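Local coordinates for LPXTG-motif cell wall anchor domain protein (Mobiluncus mulieris, PDB 5U5O), which probably mediates bacterial attachment as part of a giant surface adhesin built of Ig-like domains strengthened by internal covalent cross-links, at residues 17-22 with 112-117; 195-200 with 204-209; 247-252 with 257-262. All blocks are in the same frame, centred on the assembly; numbering follows the deposited sequence.

In the fold
Following the chain from its N terminus, the three contacts come in series, with none nested in or crossing another. Interaction 1 closes the longest loop, bringing the end of strand 16-18 and its following turn against the segment that leads into strand 118-127, both within the T-Q ester bond containing domain. Interaction 2 is a tight hairpin, strand 193-200 with strand 205-212, in the DUF5979 region. Interaction 3 closes a short loop there and bridges two sheets: strand 244-251 pairs with 281-291, whereas the weakly bonded strand at 258-259 edges the sheet of interaction 2. Centres of interactions 2 and 3 lie about 16 Å apart, and that of interaction 1 about 23 Å and 28 Å from theirs.

Interaction 1. Residues 17-22 with 112-117; sequences FDVTDG and QVVKDD
V114 presents its side chain to two neighbours of one turn, V19 and T20. It meets V19 methyl to methyl, V114 CG1 lying 4.2 Å from V19 CG1, while T20 CG2 approaches the branch point V114 CB at 4.3 Å, so V114 is touched at two points by residues adjacent in sequence. The contact is small, 89 Å² summed over both sides, and purely apolar.

What turns T20 this way can be read from its polar branch. With OG1 held between the backbone N and the carbonyl carbon (chi1 54°), the hydroxyl bends back toward D18 and the methyl is left for V114. T20 OG1 donates to D18 OD1 at 2.9 Å, using the syn lone pair of that oxygen. T20 N reaches the same D18 OD1 at 3.0 Å from the anti side, 32° out of the carboxylate plane, which makes an Asx turn. One carboxylate oxygen therefore grips both the backbone and the side chain of T20, which holds chi1 and so the direction in which CG2 points. The same residues form a type I beta turn from D18 to D21, closed by D21 N to D18 O at 3.3 Å.

Around this contact, T20 OG1 also bonds Q167 N, and V19 O is bonded by R105 NH2. Strand 16-18 runs parallel to strand 150-178, with F17 and V19 sharing backbone bonds with E165; L108 of helix 105-109 packs on F17 and V19, T109 touches V114, and Q202 and L224 of the DUF5979 region approach from beyond, placing the contact at the junction of the two regions.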
ATOM      1  N   PHE A  17       5.821  -5.670   1.413  1.00 16.16           N
ATOM      2  CA  PHE A  17       6.784  -4.640   1.766  1.00 15.82           C
ATOM      3  C   PHE A  17       6.058  -3.332   2.000  1.00 17.39           C
ATOM      4  O   PHE A  17       4.902  -3.166   1.603  1.00 17.75           O
ATOM      5  CB  PHE A  17       7.862  -4.480   0.694  1.00 15.76           C
ATOM      6  CG  PHE A  17       7.348  -4.005  -0.640  1.00 15.11           C
ATOM      7  CD1 PHE A  17       6.920  -4.887  -1.600  1.00 16.17           C
ATOM      8  CD2 PHE A  17       7.318  -2.663  -0.941  1.00 14.88           C
ATOM      9  CE1 PHE A  17       6.470  -4.420  -2.827  1.00 16.24           C
ATOM     10  CE2 PHE A  17       6.867  -2.189  -2.150  1.00 16.38           C
ATOM     11  CZ  PHE A  17       6.446  -3.071  -3.107  1.00 16.29           C
ATOM     12  N   ASP A  18       6.773  -2.423   2.659  1.00 17.28           N
ATOM     13  CA  ASP A  18       6.241  -1.120   3.049  1.00 17.24           C
ATOM     14  C   ASP A  18       6.466  -0.114   1.916  1.00 17.61           C
ATOM     15  O   ASP A  18       7.559   0.460   1.786  1.00 20.74           O
ATOM     16  CB  ASP A  18       6.911  -0.645   4.348  1.00 17.94           C
ATOM     17  CG  ASP A  18       6.484   0.763   4.770  1.00 20.22           C
ATOM     18  OD1 ASP A  18       5.660   1.395   4.071  1.00 23.72           O
ATOM     19  OD2 ASP A  18       6.993   1.237   5.804  1.00 24.40           O
ATOM     20  N   VAL A  19       5.407   0.161   1.165  1.00 17.14           N
ATOM     21  CA  VAL A  19       5.475   1.000  -0.032  1.00 18.22           C
ATOM     22  C   VAL A  19       5.502   2.494   0.294  1.00 19.00           C
ATOM     23  O   VAL A  19       5.791   3.312  -0.578  1.00 20.02           O
ATOM     24  CB  VAL A  19       4.317   0.674  -1.018  1.00 16.36           C
ATOM     25  CG1 VAL A  19       2.973   1.249  -0.561  1.00 16.17           C
ATOM     26  CG2 VAL A  19       4.651   1.136  -2.431  1.00 17.10           C
ATOM     27  N   THR A  20       5.192   2.847   1.539  1.00 18.29           N
ATOM     28  CA  THR A  20       5.301   4.231   1.989  1.00 19.98           C
ATOM     29  C   THR A  20       6.597   4.507   2.767  1.00 20.03           C
ATOM     30  O   THR A  20       6.688   5.513   3.458  1.00 25.77           O
ATOM     31  CB  THR A  20       4.086   4.642   2.841  1.00 19.89           C
ATOM     32  OG1 THR A  20       3.911   3.725   3.923  1.00 21.37           O
ATOM     33  CG2 THR A  20       2.836   4.727   2.000  1.00 17.64           C
ATOM     34  N   ASP A  21       7.593   3.624   2.638  1.00 20.50           N
ATOM     35  CA  ASP A  21       8.907   3.832   3.238  1.00 23.95           C
ATOM     36  C   ASP A  21       9.648   4.901   2.445  1.00 25.19           C
ATOM     37  O   ASP A  21      10.148   4.654   1.352  1.00 25.37           O
ATOM     38  CB  ASP A  21       9.707   2.523   3.255  1.00 24.82           C
ATOM     39  CG  ASP A  21      11.013   2.621   4.043  1.00 25.38           C
ATOM     40  OD1 ASP A  21      11.427   3.716   4.421  1.00 26.99           O
ATOM     41  OD2 ASP A  21      11.626   1.564   4.294  1.00 32.47           O
ATOM     42  N   GLY A  22       9.757   6.091   3.035  1.00 26.28           N
ATOM     43  CA  GLY A  22      10.466   7.204   2.416  1.00 26.70           C
ATOM     44  C   GLY A  22      11.959   6.995   2.213  1.00 27.18           C
ATOM     45  O   GLY A  22      12.563   7.666   1.370  1.00 31.62           O
ATOM     46  N   GLN A 112       1.561  10.178  -4.994  0.52 25.45           N
ATOM     47  CA  GLN A 112       0.253  10.539  -4.460  0.52 25.97           C
ATOM     48  C   GLN A 112      -0.005   9.704  -3.218  0.52 24.72           C
ATOM     49  O   GLN A 112       0.691   8.707  -2.961  0.52 23.93           O
ATOM     50  CB  GLN A 112      -0.837  10.276  -5.505  0.52 28.18           C
ATOM     51  CG  GLN A 112      -0.814  11.244  -6.682  0.52 31.99           C
ATOM     52  CD  GLN A 112      -1.707  10.823  -7.843  0.52 33.75           C
ATOM     53  OE1 GLN A 112      -2.100   9.659  -7.962  0.52 34.39           O
ATOM     54  NE2 GLN A 112      -2.020  11.773  -8.719  0.52 35.24           N
ATOM     55  N   VAL A 113      -1.023  10.106  -2.464  1.00 23.25           N
ATOM     56  CA  VAL A 113      -1.421   9.391  -1.246  1.00 20.35           C
ATOM     57  C   VAL A 113      -1.805   7.943  -1.631  1.00 19.06           C
ATOM     58  O   VAL A 113      -2.474   7.734  -2.629  1.00 22.52           O
ATOM     59  CB  VAL A 113      -2.582  10.125  -0.537  1.00 19.02           C
ATOM     60  CG1 VAL A 113      -3.117   9.334   0.646  1.00 15.91           C
ATOM     61  CG2 VAL A 113      -2.128  11.500  -0.078  1.00 20.03           C
ATOM     62  N   VAL A 114      -1.328   6.981  -0.852  1.00 19.28           N
ATOM     63  CA  VAL A 114      -1.655   5.557  -1.032  1.00 18.14           C
ATOM     64  C   VAL A 114      -2.722   5.148  -0.008  1.00 18.12           C
ATOM     65  O   VAL A 114      -2.443   5.108   1.194  1.00 18.77           O
ATOM     66  CB  VAL A 114      -0.405   4.672  -0.868  1.00 19.27           C
ATOM     67  CG1 VAL A 114      -0.734   3.219  -1.186  1.00 18.61           C
ATOM     68  CG2 VAL A 114       0.718   5.148  -1.780  1.00 22.24           C
ATOM     69  N   LYS A 115      -3.932   4.861  -0.493  1.00 18.99           N
ATOM     70  CA  LYS A 115      -5.095   4.550   0.356  1.00 20.44           C
ATOM     71  C   LYS A 115      -5.157   3.090   0.807  1.00 18.63           C
ATOM     72  O   LYS A 115      -5.702   2.776   1.852  1.00 20.43           O
ATOM     73  CB  LYS A 115      -6.401   4.833  -0.411  1.00 25.34           C
ATOM     74  CG  LYS A 115      -6.580   6.251  -0.930  1.00 27.82           C
ATOM     75  CD  LYS A 115      -7.885   6.389  -1.711  1.00 33.31           C
ATOM     76  CE  LYS A 115      -7.774   5.899  -3.147  1.00 42.23           C
ATOM     77  NZ  LYS A 115      -7.031   6.851  -4.023  1.00 50.50           N
ATOM     78  N   ASP A 116      -4.633   2.193  -0.017  1.00 19.40           N
ATOM     79  CA  ASP A 116      -4.869   0.751   0.140  1.00 20.22           C
ATOM     80  C   ASP A 116      -3.645  -0.029  -0.294  1.00 18.94           C
ATOM     81  O   ASP A 116      -2.809   0.477  -1.031  1.00 17.97           O
ATOM     82  CB  ASP A 116      -6.054   0.296  -0.732  1.00 23.95           C
ATOM     83  CG  ASP A 116      -7.385   0.858  -0.279  1.00 30.33           C
ATOM     84  OD1 ASP A 116      -7.843   0.496   0.831  1.00 34.35           O
ATOM     85  OD2 ASP A 116      -7.992   1.634  -1.054  1.00 32.95           O
ATOM     86  N   ASP A 117      -3.558  -1.274   0.164  1.00 18.89           N
ATOM     87  CA  ASP A 117      -2.604  -2.243  -0.373  1.00 18.10           C
ATOM     88  C   ASP A 117      -2.659  -2.245  -1.899  1.00 18.70           C
ATOM     89  O   ASP A 117      -3.749  -2.183  -2.489  1.00 20.01           O
ATOM     90  CB  ASP A 117      -2.938  -3.655   0.124  1.00 20.13           C
ATOM     91  CG  ASP A 117      -2.600  -3.881   1.596  1.00 19.58           C
ATOM     92  OD1 ASP A 117      -1.892  -3.057   2.206  1.00 21.60           O
ATOM     93  OD2 ASP A 117      -3.058  -4.912   2.137  1.00 25.02           O
TER

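Interaction 2. Residues 195-200 with 204-209; sequences KFTVKC and GSVDEF
Strands 195-200 and 205-209 run antiparallel, at 167° with axes 4.7 Å apart, as a beta hairpin in which F196-F209, V198-D207 and C200-S205 are hydrogen-bonded pairs and T197-E208 and K199-V206 are non-hydrogen-bonded pairs. At the turn, G204 and S205 both face C200, a G1 beta bulge: S205 N bonds C200 O, and G204 N adds a weak bond to it.

On the face carrying F196, V198 and C200, F209 dominates. Its chi1 of 54° places CG between the backbone N and the carbonyl carbon and brings the ring over the partner strand. F196 CB then lies over one ring face, a CH-pi contact 4.2 Å from the centroid, while V198 CG2 meets the ring edge 3.7 Å from F209 CE1. L173 of strand 150-178 packs on both phenylalanines, and C200 is disulfide-bonded to C228 of the adjoining strand 226-232.

On the face of T197, K199, V206 and E208, a water joins T197 OG1 to E208 OE2; the extended chain of K195 brings NZ to 3.7 Å from E208 OE2, a long salt bridge. On the face of V198 and D207, a second water gives hydrogen bonds to V198 O (2.8 Å) and D207 OD2 (2.7 Å) and accepts one from S205 OG (2.7 Å).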
ATOM      1  N   LYS A 195     -20.002  18.273  20.000  1.00 11.41           N
ATOM      2  CA  LYS A 195     -20.153  17.400  18.838  1.00 11.90           C
ATOM      3  C   LYS A 195     -19.156  17.748  17.758  1.00 12.16           C
ATOM      4  O   LYS A 195     -19.032  18.916  17.375  1.00 13.32           O
ATOM      5  CB  LYS A 195     -21.550  17.515  18.267  1.00 13.26           C
ATOM      6  CG  LYS A 195     -21.785  16.617  17.073  1.00 16.90           C
ATOM      7  CD  LYS A 195     -23.149  16.869  16.467  1.00 18.94           C
ATOM      8  CE  LYS A 195     -23.311  16.189  15.116  1.00 20.54           C
ATOM      9  NZ  LYS A 195     -24.709  16.324  14.622  1.00 24.49           N
ATOM     10  N   PHE A 196     -18.483  16.719  17.239  1.00 12.04           N
ATOM     11  CA  PHE A 196     -17.488  16.868  16.209  1.00 11.12           C
ATOM     12  C   PHE A 196     -17.747  15.915  15.053  1.00 11.36           C
ATOM     13  O   PHE A 196     -18.302  14.815  15.222  1.00 13.98           O
ATOM     14  CB  PHE A 196     -16.093  16.581  16.739  1.00 11.41           C
ATOM     15  CG  PHE A 196     -15.577  17.672  17.628  1.00 11.38           C
ATOM     16  CD1 PHE A 196     -14.890  18.748  17.096  1.00 12.04           C
ATOM     17  CD2 PHE A 196     -15.802  17.626  18.992  1.00 11.65           C
ATOM     18  CE1 PHE A 196     -14.420  19.767  17.919  1.00 12.27           C
ATOM     19  CE2 PHE A 196     -15.351  18.651  19.821  1.00 12.25           C
ATOM     20  CZ  PHE A 196     -14.640  19.704  19.272  1.00 12.28           C
ATOM     21  N   THR A 197     -17.311  16.350  13.880  1.00 11.29           N
ATOM     22  CA  THR A 197     -17.249  15.517  12.684  1.00 10.95           C
ATOM     23  C   THR A 197     -15.867  15.625  12.100  1.00 11.83           C
ATOM     24  O   THR A 197     -15.376  16.744  11.861  1.00 13.16           O
ATOM     25  CB  THR A 197     -18.305  15.956  11.658  1.00 12.45           C
ATOM     26  OG1 THR A 197     -19.578  15.973  12.296  1.00 16.10           O
ATOM     27  CG2 THR A 197     -18.364  15.020  10.483  1.00 14.57           C
ATOM     28  N   VAL A 198     -15.178  14.502  11.960  1.00 11.67           N
ATOM     29  CA  VAL A 198     -13.832  14.445  11.405  1.00 10.98           C
ATOM     30  C   VAL A 198     -13.943  13.731  10.056  1.00 11.43           C
ATOM     31  O   VAL A 198     -14.555  12.613   9.950  1.00 12.08           O
ATOM     32  CB  VAL A 198     -12.904  13.666  12.334  1.00 11.48           C
ATOM     33  CG1 VAL A 198     -11.544  13.414  11.692  1.00 11.45           C
ATOM     34  CG2 VAL A 198     -12.732  14.439  13.635  1.00 11.42           C
ATOM     35  N   LYS A 199     -13.421  14.326   9.002  1.00 11.19           N
ATOM     36  CA  LYS A 199     -13.492  13.757   7.660  1.00 11.57           C
ATOM     37  C   LYS A 199     -12.106  13.722   7.094  1.00 10.73           C
ATOM     38  O   LYS A 199     -11.337  14.693   7.247  1.00 12.59           O
ATOM     39  CB  LYS A 199     -14.355  14.643   6.794  1.00 11.91           C
ATOM     40  CG  LYS A 199     -15.789  14.741   7.248  1.00 13.56           C
ATOM     41  CD  LYS A 199     -16.604  15.565   6.262  1.00 16.50           C
ATOM     42  CE  LYS A 199     -18.066  15.593   6.647  1.00 21.62           C
ATOM     43  NZ  LYS A 199     -18.890  16.409   5.715  1.00 26.68           N
ATOM     44  N   CYS A 200     -11.761  12.625   6.416  0.80 11.46           N
ATOM     45  CA  CYS A 200     -10.469  12.532   5.788  0.80 11.66           C
ATOM     46  C   CYS A 200     -10.713  12.245   4.317  0.80 12.15           C
ATOM     47  O   CYS A 200     -11.410  11.265   3.956  0.80 12.22           O
ATOM     48  CB  CYS A 200      -9.640  11.466   6.430  0.80 12.05           C
ATOM     49  SG  CYS A 200      -9.326  11.673   8.220  0.80 17.43           S
ATOM     50  N   GLY A 204     -11.701   8.759   2.615  1.00 13.62           N
ATOM     51  CA  GLY A 204     -13.110   8.752   2.322  1.00 13.47           C
ATOM     52  C   GLY A 204     -13.972   8.527   3.535  1.00 13.73           C
ATOM     53  O   GLY A 204     -15.044   7.949   3.415  1.00 16.94           O
ATOM     54  N   SER A 205     -13.524   9.020   4.696  1.00 14.91           N
ATOM     55  CA  SER A 205     -14.173   8.704   5.957  1.00 14.13           C
ATOM     56  C   SER A 205     -14.923   9.896   6.515  1.00 14.35           C
ATOM     57  O   SER A 205     -14.525  11.059   6.275  1.00 15.65           O
ATOM     58  CB  SER A 205     -13.150   8.225   6.975  1.00 14.54           C
ATOM     59  OG  SER A 205     -12.127   9.191   7.150  1.00 15.08           O
ATOM     60  N   VAL A 206     -15.964   9.591   7.282  1.00 14.44           N
ATOM     61  CA  VAL A 206     -16.728  10.546   8.080  1.00 13.13           C
ATOM     62  C   VAL A 206     -16.941   9.905   9.438  1.00 13.60           C
ATOM     63  O   VAL A 206     -17.605   8.854   9.536  1.00 18.01           O
ATOM     64  CB  VAL A 206     -18.091  10.898   7.442  1.00 14.42           C
ATOM     65  CG1 VAL A 206     -18.821  11.947   8.277  1.00 14.46           C
ATOM     66  CG2 VAL A 206     -17.888  11.421   6.026  1.00 16.08           C
ATOM     67  N   ASP A 207     -16.412  10.542  10.491  1.00 12.22           N
ATOM     68  CA  ASP A 207     -16.580  10.059  11.846  1.00 12.58           C
ATOM     69  C   ASP A 207     -17.244  11.147  12.668  1.00 11.76           C
ATOM     70  O   ASP A 207     -16.675  12.236  12.820  1.00 13.98           O
ATOM     71  CB  ASP A 207     -15.217   9.691  12.435  1.00 14.21           C
ATOM     72  CG  ASP A 207     -14.648   8.425  11.804  1.00 14.55           C
ATOM     73  OD1 ASP A 207     -15.140   7.332  12.106  1.00 21.68           O
ATOM     74  OD2 ASP A 207     -13.708   8.525  11.004  1.00 15.66           O
ATOM     75  N   GLU A 208     -18.398  10.853  13.242  1.00 12.54           N
ATOM     76  CA  GLU A 208     -19.196  11.781  14.057  1.00 13.15           C
ATOM     77  C   GLU A 208     -19.147  11.267  15.471  1.00 12.34           C
ATOM     78  O   GLU A 208     -19.405  10.056  15.685  1.00 14.36           O
ATOM     79  CB  GLU A 208     -20.658  11.633  13.654  1.00 18.95           C
ATOM     80  CG  GLU A 208     -21.161  12.412  12.476  1.00 24.16           C
ATOM     81  CD  GLU A 208     -22.677  12.401  12.501  1.00 28.26           C
ATOM     82  OE1 GLU A 208     -23.273  11.299  12.416  1.00 31.57           O
ATOM     83  OE2 GLU A 208     -23.274  13.477  12.677  1.00 32.49           O
ATOM     84  N   PHE A 209     -18.914  12.157  16.446  1.00 11.96           N
ATOM     85  CA  PHE A 209     -18.828  11.722  17.820  1.00 12.95           C
ATOM     86  C   PHE A 209     -18.907  12.957  18.713  1.00 12.02           C
ATOM     87  O   PHE A 209     -18.812  14.090  18.227  1.00 13.29           O
ATOM     88  CB  PHE A 209     -17.518  10.977  18.085  1.00 12.20           C
ATOM     89  CG  PHE A 209     -16.304  11.760  17.683  1.00 11.51           C
ATOM     90  CD1 PHE A 209     -15.808  11.703  16.385  1.00 13.47           C
ATOM     91  CD2 PHE A 209     -15.675  12.630  18.594  1.00 11.72           C
ATOM     92  CE1 PHE A 209     -14.707  12.476  16.003  1.00 12.60           C
ATOM     93  CE2 PHE A 209     -14.577  13.390  18.205  1.00 12.03           C
ATOM     94  CZ  PHE A 209     -14.091  13.324  16.917  1.00 12.31           C
TER
HETATM   95  O   HOH W   1     -21.955  15.478  11.444  1.00 29.58           O
HETATM   96  O   HOH W   2     -12.757  10.487   9.419  1.00 16.03           O

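Interaction 3. Residues 247-252 with 257-262; sequences VKFTAV and VDSQVN
V257 meets F249 and A251 with its two methyls divided between them: CG1 touches F249 CB at 3.8 Å, and CG2 touches A251 CB at 3.6 Å. With CG1 anti to the backbone N (chi1 -179°), the two methyls spread along the partner strand, CG1 toward F249 and CG2 toward A251. F249 and A251 are alternate residues of one strand, so their side chains emerge on the same side and offer V257 neighbouring surfaces.

At the other end the contact is polar. N262 OD1 accepts from V247 N at 2.8 Å with an almost straight N-H...O angle of 166°. The donor lies in the carbonyl plane of the amide, on a lone pair, and the two side chains cross at about a right angle. Between these ends S259 bridges through water: one water donates to V247 O and to S259 OG, each at 2.8 Å. S259 OG comes 4.2 Å from F249 CD2, obliquely to the ring.

A second shell positions these groups. S259 OG is hydrogen-bonded to E264 O, and N262 ND2 to D245 O, so the asparagine amide is held from both its oxygen and its nitrogen, fixing its rotation.

The contact joins strands of two sheets of the DUF5979 region through side chains, consistent with the Ig-like domains of this adhesin, with an amide-to-backbone bond at one end. Strand 244-251 pairs with 281-291, whereas the short, weakly bonded strand at 258-259 lies at the edge of the sheet holding 264-269, D258 sharing backbone bonds with V266. Around the contact, F249 packs on A265 and on I230 of strand 226-232, V257 on A265 and V267, and V234 of helix 234-241 touches both V247 and N262.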
ATOM      1  N   VAL A 247     -13.497  28.869  19.013  1.00 11.95           N
ATOM      2  CA  VAL A 247     -12.815  27.601  19.063  1.00 11.48           C
ATOM      3  C   VAL A 247     -11.375  27.819  18.623  1.00 12.15           C
ATOM      4  O   VAL A 247     -11.117  28.281  17.508  1.00 13.99           O
ATOM      5  CB  VAL A 247     -13.531  26.529  18.232  1.00 11.48           C
ATOM      6  CG1 VAL A 247     -12.834  25.188  18.400  1.00 11.31           C
ATOM      7  CG2 VAL A 247     -14.991  26.407  18.667  1.00 11.89           C
ATOM      8  N   LYS A 248     -10.448  27.450  19.494  1.00 11.72           N
ATOM      9  CA  LYS A 248      -9.048  27.600  19.216  1.00 11.36           C
ATOM     10  C   LYS A 248      -8.401  26.232  19.055  1.00 11.83           C
ATOM     11  O   LYS A 248      -8.347  25.447  19.991  1.00 12.96           O
ATOM     12  CB  LYS A 248      -8.381  28.412  20.344  1.00 12.51           C
ATOM     13  CG  LYS A 248      -9.087  29.740  20.656  1.00 14.09           C
ATOM     14  CD  LYS A 248      -8.395  30.535  21.766  1.00 16.40           C
ATOM     15  CE  LYS A 248      -9.092  31.861  22.048  1.00 17.24           C
ATOM     16  NZ  LYS A 248      -8.433  32.633  23.131  1.00 19.47           N
ATOM     17  N   PHE A 249      -7.916  25.962  17.848  1.00 11.80           N
ATOM     18  CA  PHE A 249      -7.268  24.692  17.548  1.00 11.01           C
ATOM     19  C   PHE A 249      -5.763  24.805  17.690  1.00 12.01           C
ATOM     20  O   PHE A 249      -5.167  25.763  17.196  1.00 14.85           O
ATOM     21  CB  PHE A 249      -7.600  24.205  16.144  1.00 11.80           C
ATOM     22  CG  PHE A 249      -9.042  23.857  15.938  1.00 11.62           C
ATOM     23  CD1 PHE A 249      -9.507  22.578  16.208  1.00 11.84           C
ATOM     24  CD2 PHE A 249      -9.926  24.790  15.426  1.00 12.03           C
ATOM     25  CE1 PHE A 249     -10.838  22.210  15.954  1.00 11.76           C
ATOM     26  CE2 PHE A 249     -11.251  24.439  15.177  1.00 11.50           C
ATOM     27  CZ  PHE A 249     -11.707  23.143  15.437  1.00 12.04           C
ATOM     28  N   THR A 250      -5.141  23.830  18.337  1.00 11.89           N
ATOM     29  CA  THR A 250      -3.686  23.730  18.420  1.00 12.31           C
ATOM     30  C   THR A 250      -3.296  22.288  18.153  1.00 12.60           C
ATOM     31  O   THR A 250      -4.163  21.403  18.210  1.00 13.76           O
ATOM     32  CB  THR A 250      -3.160  24.140  19.803  1.00 13.27           C
ATOM     33  OG1 THR A 250      -3.830  23.379  20.813  1.00 14.96           O
ATOM     34  CG2 THR A 250      -3.421  25.613  20.065  1.00 13.18           C
ATOM     35  N   ALA A 251      -2.045  22.042  17.801  1.00 12.35           N
ATOM     36  CA  ALA A 251      -1.528  20.678  17.669  1.00 12.51           C
ATOM     37  C   ALA A 251      -0.130  20.622  18.249  1.00 12.61           C
ATOM     38  O   ALA A 251       0.558  21.637  18.318  1.00 16.37           O
ATOM     39  CB  ALA A 251      -1.504  20.235  16.212  1.00 12.68           C
ATOM     40  N   VAL A 252       0.284  19.435  18.679  1.00 13.27           N
ATOM     41  CA  VAL A 252       1.628  19.219  19.195  1.00 12.70           C
ATOM     42  C   VAL A 252       2.586  18.816  18.077  1.00 14.29           C
ATOM     43  O   VAL A 252       2.185  18.641  16.914  1.00 15.24           O
ATOM     44  CB  VAL A 252       1.667  18.204  20.361  1.00 18.53           C
ATOM     45  CG1 VAL A 252       0.756  18.651  21.496  1.00 23.39           C
ATOM     46  CG2 VAL A 252       1.298  16.804  19.913  1.00 19.18           C
ATOM     47  N   VAL A 257      -2.201  23.732  12.109  1.00 12.55           N
ATOM     48  CA  VAL A 257      -3.647  23.523  11.973  1.00 12.22           C
ATOM     49  C   VAL A 257      -4.217  24.833  11.492  1.00 12.60           C
ATOM     50  O   VAL A 257      -3.963  25.875  12.096  1.00 18.07           O
ATOM     51  CB  VAL A 257      -4.301  23.135  13.298  1.00 13.62           C
ATOM     52  CG1 VAL A 257      -5.794  22.890  13.130  1.00 13.02           C
ATOM     53  CG2 VAL A 257      -3.614  21.920  13.873  1.00 14.43           C
ATOM     54  N   ASP A 258      -4.968  24.790  10.402  1.00 12.24           N
ATOM     55  CA  ASP A 258      -5.568  25.975   9.831  1.00 12.79           C
ATOM     56  C   ASP A 258      -7.025  26.024  10.177  1.00 11.38           C
ATOM     57  O   ASP A 258      -7.696  25.014  10.119  1.00 15.43           O
ATOM     58  CB  ASP A 258      -5.401  26.014   8.313  1.00 16.04           C
ATOM     59  CG  ASP A 258      -5.641  27.401   7.749  1.00 20.27           C
ATOM     60  OD1 ASP A 258      -5.122  28.379   8.320  1.00 26.08           O
ATOM     61  OD2 ASP A 258      -6.323  27.539   6.733  1.00 27.07           O
ATOM     62  N   SER A 259      -7.514  27.210  10.523  1.00 12.05           N
ATOM     63  CA  SER A 259      -8.927  27.418  10.790  1.00 12.37           C
ATOM     64  C   SER A 259      -9.393  28.705  10.127  1.00 13.26           C
ATOM     65  O   SER A 259      -9.035  29.786  10.559  1.00 15.52           O
ATOM     66  CB  SER A 259      -9.182  27.519  12.297  1.00 12.54           C
ATOM     67  OG  SER A 259     -10.554  27.740  12.556  1.00 12.94           O
ATOM     68  N   GLN A 260     -10.165  28.561   9.057  1.00 13.44           N
ATOM     69  CA  GLN A 260     -10.692  29.701   8.299  1.00 16.34           C
ATOM     70  C   GLN A 260     -12.086  30.130   8.709  1.00 15.01           C
ATOM     71  O   GLN A 260     -12.541  31.185   8.304  1.00 17.02           O
ATOM     72  CB  GLN A 260     -10.685  29.370   6.798  1.00 18.58           C
ATOM     73  CG  GLN A 260      -9.286  29.258   6.227  1.00 21.08           C
ATOM     74  CD  GLN A 260      -8.518  30.571   6.321  1.00 24.08           C
ATOM     75  OE1 GLN A 260      -9.046  31.628   5.973  1.00 29.08           O
ATOM     76  NE2 GLN A 260      -7.283  30.516   6.803  1.00 28.28           N
ATOM     77  N   VAL A 261     -12.795  29.283   9.460  1.00 14.66           N
ATOM     78  CA  VAL A 261     -14.113  29.606  10.007  1.00 14.42           C
ATOM     79  C   VAL A 261     -14.146  29.060  11.423  1.00 12.92           C
ATOM     80  O   VAL A 261     -13.547  28.025  11.697  1.00 14.11           O
ATOM     81  CB  VAL A 261     -15.244  28.980   9.159  1.00 16.42           C
ATOM     82  CG1 VAL A 261     -16.609  29.128   9.836  1.00 19.02           C
ATOM     83  CG2 VAL A 261     -15.271  29.621   7.771  1.00 18.82           C
ATOM     84  N   ASN A 262     -14.805  29.778  12.324  1.00 13.38           N
ATOM     85  CA  ASN A 262     -14.847  29.362  13.709  1.00 12.34           C
ATOM     86  C   ASN A 262     -15.448  27.967  13.835  1.00 12.27           C
ATOM     87  O   ASN A 262     -16.547  27.705  13.341  1.00 14.35           O
ATOM     88  CB  ASN A 262     -15.643  30.364  14.528  1.00 13.93           C
ATOM     89  CG  ASN A 262     -15.582  30.075  16.004  1.00 13.65           C
ATOM     90  OD1 ASN A 262     -14.507  29.929  16.569  1.00 14.84           O
ATOM     91  ND2 ASN A 262     -16.724  30.013  16.645  1.00 14.04           N
TER
HETATM   92  O   HOH W   3     -11.993  27.783  14.938  1.00 14.71           O